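PDB 5IBZ: cyclase from Uncultured organism, which probably hydrolyses aryl formamides, as an arylformamidase of the cyclase family, and can bind acetylphosphate. Local coordinates for residues Q28-I40 / K145-G157. Numbering follows the deposited sequence.
Sequences QRGAANYITPERI and KLGIENVKTSFLG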
loop_
_atom_site.group_PDB
_atom_site.type_symbol
_atom_site.label_atom_id
_atom_site.label_comp_id
_atom_site.label_asym_id
_atom_site.label_seq_id
_atom_site.Cartn_x
_atom_site.Cartn_y
_atom_site.Cartn_z
ATOM N N GLN B 28 -17.655 6.142 24.916
ATOM C CA GLN B 28 -17.046 6.279 23.597
ATOM C C GLN B 28 -17.871 5.697 22.468
ATOM O O GLN B 28 -17.393 5.682 21.338
ATOM C CB GLN B 28 -15.661 5.623 23.574
ATOM C CG GLN B 28 -14.683 6.280 24.513
ATOM C CD GLN B 28 -13.287 5.715 24.381
ATOM O OE1 GLN B 28 -12.772 5.559 23.280
ATOM N NE2 GLN B 28 -12.669 5.394 25.511
ATOM N N ARG B 29 -19.087 5.210 22.746
ATOM C CA ARG B 29 -19.880 4.552 21.706
ATOM C C ARG B 29 -20.991 5.415 21.117
ATOM O O ARG B 29 -21.503 5.114 20.038
ATOM C CB ARG B 29 -20.465 3.244 22.244
ATOM C CG ARG B 29 -19.395 2.312 22.780
ATOM C CD ARG B 29 -19.959 1.022 23.251
ATOM N NE ARG B 29 -20.322 0.135 22.152
ATOM C CZ ARG B 29 -21.558 -0.219 21.818
ATOM N NH1 ARG B 29 -22.626 0.269 22.449
ATOM N NH2 ARG B 29 -21.732 -1.084 20.818
ATOM N N GLY B 30 -21.410 6.458 21.815
ATOM C CA GLY B 30 -22.426 7.344 21.263
ATOM C C GLY B 30 -23.741 6.635 20.980
ATOM O O GLY B 30 -24.208 5.788 21.766
ATOM N N ALA B 31 -24.336 6.963 19.837
ATOM C CA ALA B 31 -25.683 6.485 19.525
ATOM C C ALA B 31 -25.733 4.990 19.249
ATOM O O ALA B 31 -26.803 4.397 19.195
ATOM C CB ALA B 31 -26.259 7.271 18.346
ATOM N N ALA B 32 -24.578 4.356 19.118
ATOM C CA ALA B 32 -24.568 2.897 19.086
ATOM C C ALA B 32 -25.185 2.300 20.367
ATOM O O ALA B 32 -25.700 1.172 20.362
ATOM C CB ALA B 32 -23.146 2.389 18.872
ATOM N N ASN B 33 -25.182 3.056 21.459
ATOM C CA ASN B 33 -25.812 2.579 22.681
ATOM C C ASN B 33 -27.339 2.441 22.603
ATOM O O ASN B 33 -27.956 1.813 23.475
ATOM C CB ASN B 33 -25.432 3.498 23.838
ATOM C CG ASN B 33 -23.958 3.414 24.182
ATOM O OD1 ASN B 33 -23.379 2.326 24.282
ATOM N ND2 ASN B 33 -23.325 4.573 24.329
ATOM N N TYR B 34 -27.951 3.008 21.563
ATOM C CA TYR B 34 -29.367 2.804 21.311
ATOM C C TYR B 34 -29.654 1.378 20.804
ATOM O O TYR B 34 -30.794 0.935 20.875
ATOM C CB TYR B 34 -29.905 3.798 20.294
ATOM C CG TYR B 34 -30.031 5.239 20.728
ATOM C CD1 TYR B 34 -30.639 5.595 21.922
ATOM C CD2 TYR B 34 -29.587 6.260 19.894
ATOM C CE1 TYR B 34 -30.758 6.912 22.275
ATOM C CE2 TYR B 34 -29.710 7.582 20.236
ATOM C CZ TYR B 34 -30.302 7.913 21.417
ATOM O OH TYR B 34 -30.428 9.251 21.743
ATOM N N ILE B 35 -28.645 0.674 20.277
ATOM C CA ILE B 35 -28.860 -0.699 19.854
ATOM C C ILE B 35 -28.631 -1.619 21.061
ATOM O O ILE B 35 -27.511 -1.820 21.530
ATOM C CB ILE B 35 -27.952 -1.108 18.684
ATOM C CG1 ILE B 35 -28.102 -0.112 17.527
ATOM C CG2 ILE B 35 -28.292 -2.528 18.275
ATOM C CD1 ILE B 35 -27.196 -0.384 16.301
ATOM N N THR B 36 -29.731 -2.181 21.535
ATOM C CA THR B 36 -29.761 -2.976 22.752
ATOM C C THR B 36 -30.066 -4.414 22.388
ATOM O O THR B 36 -30.575 -4.681 21.297
ATOM C CB THR B 36 -30.847 -2.483 23.704
ATOM O OG1 THR B 36 -32.119 -2.670 23.080
ATOM C CG2 THR B 36 -30.645 -1.001 24.041
ATOM N N PRO B 37 -29.792 -5.351 23.305
ATOM C CA PRO B 37 -30.150 -6.739 23.006
ATOM C C PRO B 37 -31.619 -6.908 22.623
ATOM O O PRO B 37 -31.930 -7.623 21.674
ATOM C CB PRO B 37 -29.811 -7.472 24.318
ATOM C CG PRO B 37 -28.691 -6.664 24.878
ATOM C CD PRO B 37 -29.017 -5.231 24.547
ATOM N N GLU B 38 -32.540 -6.252 23.323
ATOM C CA GLU B 38 -33.951 -6.377 22.955
ATOM C C GLU B 38 -34.243 -5.847 21.553
ATOM O O GLU B 38 -35.051 -6.419 20.823
ATOM C CB GLU B 38 -34.844 -5.667 23.968
ATOM C CG GLU B 38 -36.281 -6.240 23.983
ATOM C CD GLU B 38 -36.358 -7.696 24.482
ATOM O OE1 GLU B 38 -36.012 -7.945 25.650
ATOM O OE2 GLU B 38 -36.763 -8.597 23.714
ATOM N N ARG B 39 -33.574 -4.780 21.140
ATOM C CA ARG B 39 -33.786 -4.265 19.801
ATOM C C ARG B 39 -33.228 -5.195 18.733
ATOM O O ARG B 39 -33.789 -5.265 17.650
ATOM C CB ARG B 39 -33.213 -2.856 19.700
ATOM C CG ARG B 39 -34.106 -1.937 20.534
ATOM C CD ARG B 39 -33.531 -0.594 20.859
ATOM N NE ARG B 39 -34.511 0.151 21.647
ATOM C CZ ARG B 39 -34.223 1.226 22.375
ATOM N NH1 ARG B 39 -32.994 1.697 22.405
ATOM N NH2 ARG B 39 -35.182 1.835 23.080
ATOM N N ILE B 40 -32.132 -5.891 19.036
ATOM C CA ILE B 40 -31.590 -6.910 18.133
ATOM C C ILE B 40 -32.542 -8.112 18.007
ATOM O O ILE B 40 -32.765 -8.611 16.916
ATOM C CB ILE B 40 -30.208 -7.369 18.604
ATOM C CG1 ILE B 40 -29.243 -6.196 18.510
ATOM C CG2 ILE B 40 -29.716 -8.539 17.753
ATOM C CD1 ILE B 40 -27.895 -6.451 19.184
ATOM N N LYS B 145 -9.078 7.388 21.437
ATOM C CA LYS B 145 -10.453 7.397 21.913
ATOM C C LYS B 145 -11.339 7.483 20.670
ATOM O O LYS B 145 -10.947 8.056 19.652
ATOM C CB LYS B 145 -10.704 8.570 22.870
ATOM C CG LYS B 145 -10.072 8.391 24.240
ATOM C CD LYS B 145 -10.450 9.488 25.212
ATOM C CE LYS B 145 -9.982 9.121 26.606
ATOM N NZ LYS B 145 -10.521 10.089 27.608
ATOM N N LEU B 146 -12.531 6.890 20.759
ATOM C CA LEU B 146 -13.536 6.924 19.692
ATOM C C LEU B 146 -13.108 6.208 18.401
ATOM O O LEU B 146 -13.685 6.435 17.325
ATOM C CB LEU B 146 -13.922 8.364 19.358
ATOM C CG LEU B 146 -14.368 9.263 20.528
ATOM C CD1 LEU B 146 -14.697 10.668 20.043
ATOM C CD2 LEU B 146 -15.553 8.675 21.285
ATOM N N GLY B 147 -12.127 5.308 18.506
ATOM C CA GLY B 147 -11.785 4.447 17.404
ATOM C C GLY B 147 -12.940 3.504 17.104
ATOM O O GLY B 147 -13.786 3.233 17.965
ATOM N N ILE B 148 -12.993 3.024 15.865
ATOM C CA ILE B 148 -14.087 2.174 15.416
ATOM C C ILE B 148 -14.135 0.834 16.179
ATOM O O ILE B 148 -15.178 0.171 16.154
ATOM C CB ILE B 148 -13.997 1.936 13.887
ATOM C CG1 ILE B 148 -15.326 1.474 13.299
ATOM C CG2 ILE B 148 -12.913 0.928 13.524
ATOM C CD1 ILE B 148 -16.373 2.535 13.218
ATOM N N GLU B 149 -13.079 0.448 16.895
ATOM C CA GLU B 149 -13.122 -0.820 17.637
ATOM C C GLU B 149 -14.167 -0.750 18.755
ATOM O O GLU B 149 -14.641 -1.785 19.241
ATOM C CB GLU B 149 -11.743 -1.215 18.204
ATOM C CG GLU B 149 -11.202 -0.444 19.407
ATOM C CD GLU B 149 -10.658 0.952 19.100
ATOM O OE1 GLU B 149 -10.691 1.415 17.938
ATOM O OE2 GLU B 149 -10.183 1.581 20.074
ATOM N N ASN B 150 -14.544 0.465 19.145
ATOM C CA ASN B 150 -15.537 0.641 20.196
ATOM C C ASN B 150 -16.920 0.176 19.753
ATOM O O ASN B 150 -17.813 0.017 20.597
ATOM C CB ASN B 150 -15.610 2.101 20.649
ATOM C CG ASN B 150 -14.422 2.510 21.494
ATOM O OD1 ASN B 150 -14.339 2.174 22.675
ATOM N ND2 ASN B 150 -13.489 3.239 20.898
ATOM N N VAL B 151 -17.119 -0.041 18.452
ATOM C CA VAL B 151 -18.395 -0.529 17.950
ATOM C C VAL B 151 -18.184 -1.785 17.088
ATOM O O VAL B 151 -18.904 -2.029 16.114
ATOM C CB VAL B 151 -19.155 0.569 17.160
ATOM C CG1 VAL B 151 -19.825 1.522 18.157
ATOM C CG2 VAL B 151 -18.231 1.339 16.207
ATOM N N LYS B 152 -17.215 -2.601 17.491
ATOM C CA LYS B 152 -16.951 -3.819 16.744
ATOM C C LYS B 152 -18.120 -4.797 16.838
ATOM O O LYS B 152 -18.209 -5.725 16.023
ATOM C CB LYS B 152 -15.663 -4.504 17.209
ATOM C CG LYS B 152 -15.722 -5.084 18.594
ATOM C CD LYS B 152 -14.437 -5.900 18.905
ATOM C CE LYS B 152 -14.554 -6.559 20.266
ATOM N NZ LYS B 152 -13.463 -7.533 20.527
ATOM N N THR B 153 -19.000 -4.627 17.821
ATOM C CA THR B 153 -20.181 -5.507 17.868
ATOM C C THR B 153 -21.477 -4.779 17.472
ATOM O O THR B 153 -22.555 -5.402 17.404
ATOM C CB THR B 153 -20.347 -6.208 19.253
ATOM O OG1 THR B 153 -20.028 -5.355 20.358
ATOM C CG2 THR B 153 -19.406 -7.397 19.316
ATOM N N SER B 154 -21.374 -3.506 17.110
ATOM C CA SER B 154 -22.571 -2.725 16.810
ATOM C C SER B 154 -22.997 -2.819 15.351
ATOM O O SER B 154 -22.366 -3.510 14.527
ATOM C CB SER B 154 -22.354 -1.248 17.176
ATOM O OG SER B 154 -23.591 -0.553 17.246
ATOM N N PHE B 155 -24.052 -2.079 15.032
ATOM C CA PHE B 155 -24.627 -1.957 13.686
ATOM C C PHE B 155 -25.125 -3.285 13.138
ATOM O O PHE B 155 -25.203 -3.484 11.925
ATOM C CB PHE B 155 -23.630 -1.307 12.724
ATOM C CG PHE B 155 -22.958 -0.088 13.297
ATOM C CD1 PHE B 155 -23.684 0.886 13.934
ATOM C CD2 PHE B 155 -21.582 0.049 13.221
ATOM C CE1 PHE B 155 -23.045 2.000 14.504
ATOM C CE2 PHE B 155 -20.945 1.151 13.763
ATOM C CZ PHE B 155 -21.679 2.119 14.405
ATOM N N LEU B 156 -25.552 -4.135 14.052
ATOM C CA LEU B 156 -26.289 -5.316 13.705
ATOM C C LEU B 156 -27.596 -5.217 14.489
ATOM O O LEU B 156 -27.597 -5.294 15.721
ATOM C CB LEU B 156 -25.452 -6.547 14.027
ATOM C CG LEU B 156 -26.070 -7.897 13.724
ATOM C CD1 LEU B 156 -24.994 -8.883 13.285
ATOM C CD2 LEU B 156 -26.825 -8.398 14.943
ATOM N N GLY B 157 -28.700 -4.989 13.776
ATOM C CA GLY B 157 -29.955 -4.629 14.401
ATOM C C GLY B 157 -30.956 -4.286 13.331
ATOM O O GLY B 157 -30.915 -4.846 12.224
HETATM O O HOH W 1 -11.068 3.820 23.020
HETATM O O HOH W 2 -19.361 -2.896 20.282
HETATM O O HOH W 3 -24.427 -1.234 19.757
#
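Two direct hydrogen bonds join Q28 and R29 to the 145-157 loop. The amide oxygen OE1 of Q28 accepts from L146 N at 2.9 Å; the N-H points almost straight at it (167°), though the donor lies 25° off the carbonyl plane. Extended beyond CG, the Q28 side chain crosses that of K145 at about a right angle, its OE1 close to K145 CA and CB. R29 gives its NE hydrogen to N150 O, 3.0 Å away and met nearly head-on to the carbonyl. With the chain bent at chi3 (76°), A32 CB lies over one face of the guanidinium, offset toward its rim, while N33 OD1 takes a hydrogen from NH1 in the guanidinium plane. These two bonds fix the group's rotation.

Water extends the polar seam. One molecule accepts from R29 NH2 (2.9 Å), donates to A32 O, and lies 2.7 Å from S154 OG; a second accepts from NH2 and donates weakly to N150 O.

Van der Waals contacts, some onto backbone and hydroxyl oxygens, make up the remainder. A32 CB sits 3.5 Å from V151 CG1 and 3.4 Å from S154 OG, and I35 CD1 reaches the backbone and ring of F155 beside S154. I40 sets CG1 against L156 O (3.4 Å).

Y278 of strand 278-281 touches A32 and V151 and meets F155 edge-to-face, so the contact rests on the central mixed sheet. At the other end I40 packs on a second subunit. This is loop-on-loop packing in the cyclase fold: the segment leading into helix 37-44, with its T36 N-cap, lies along the loop feeding strand 158-163.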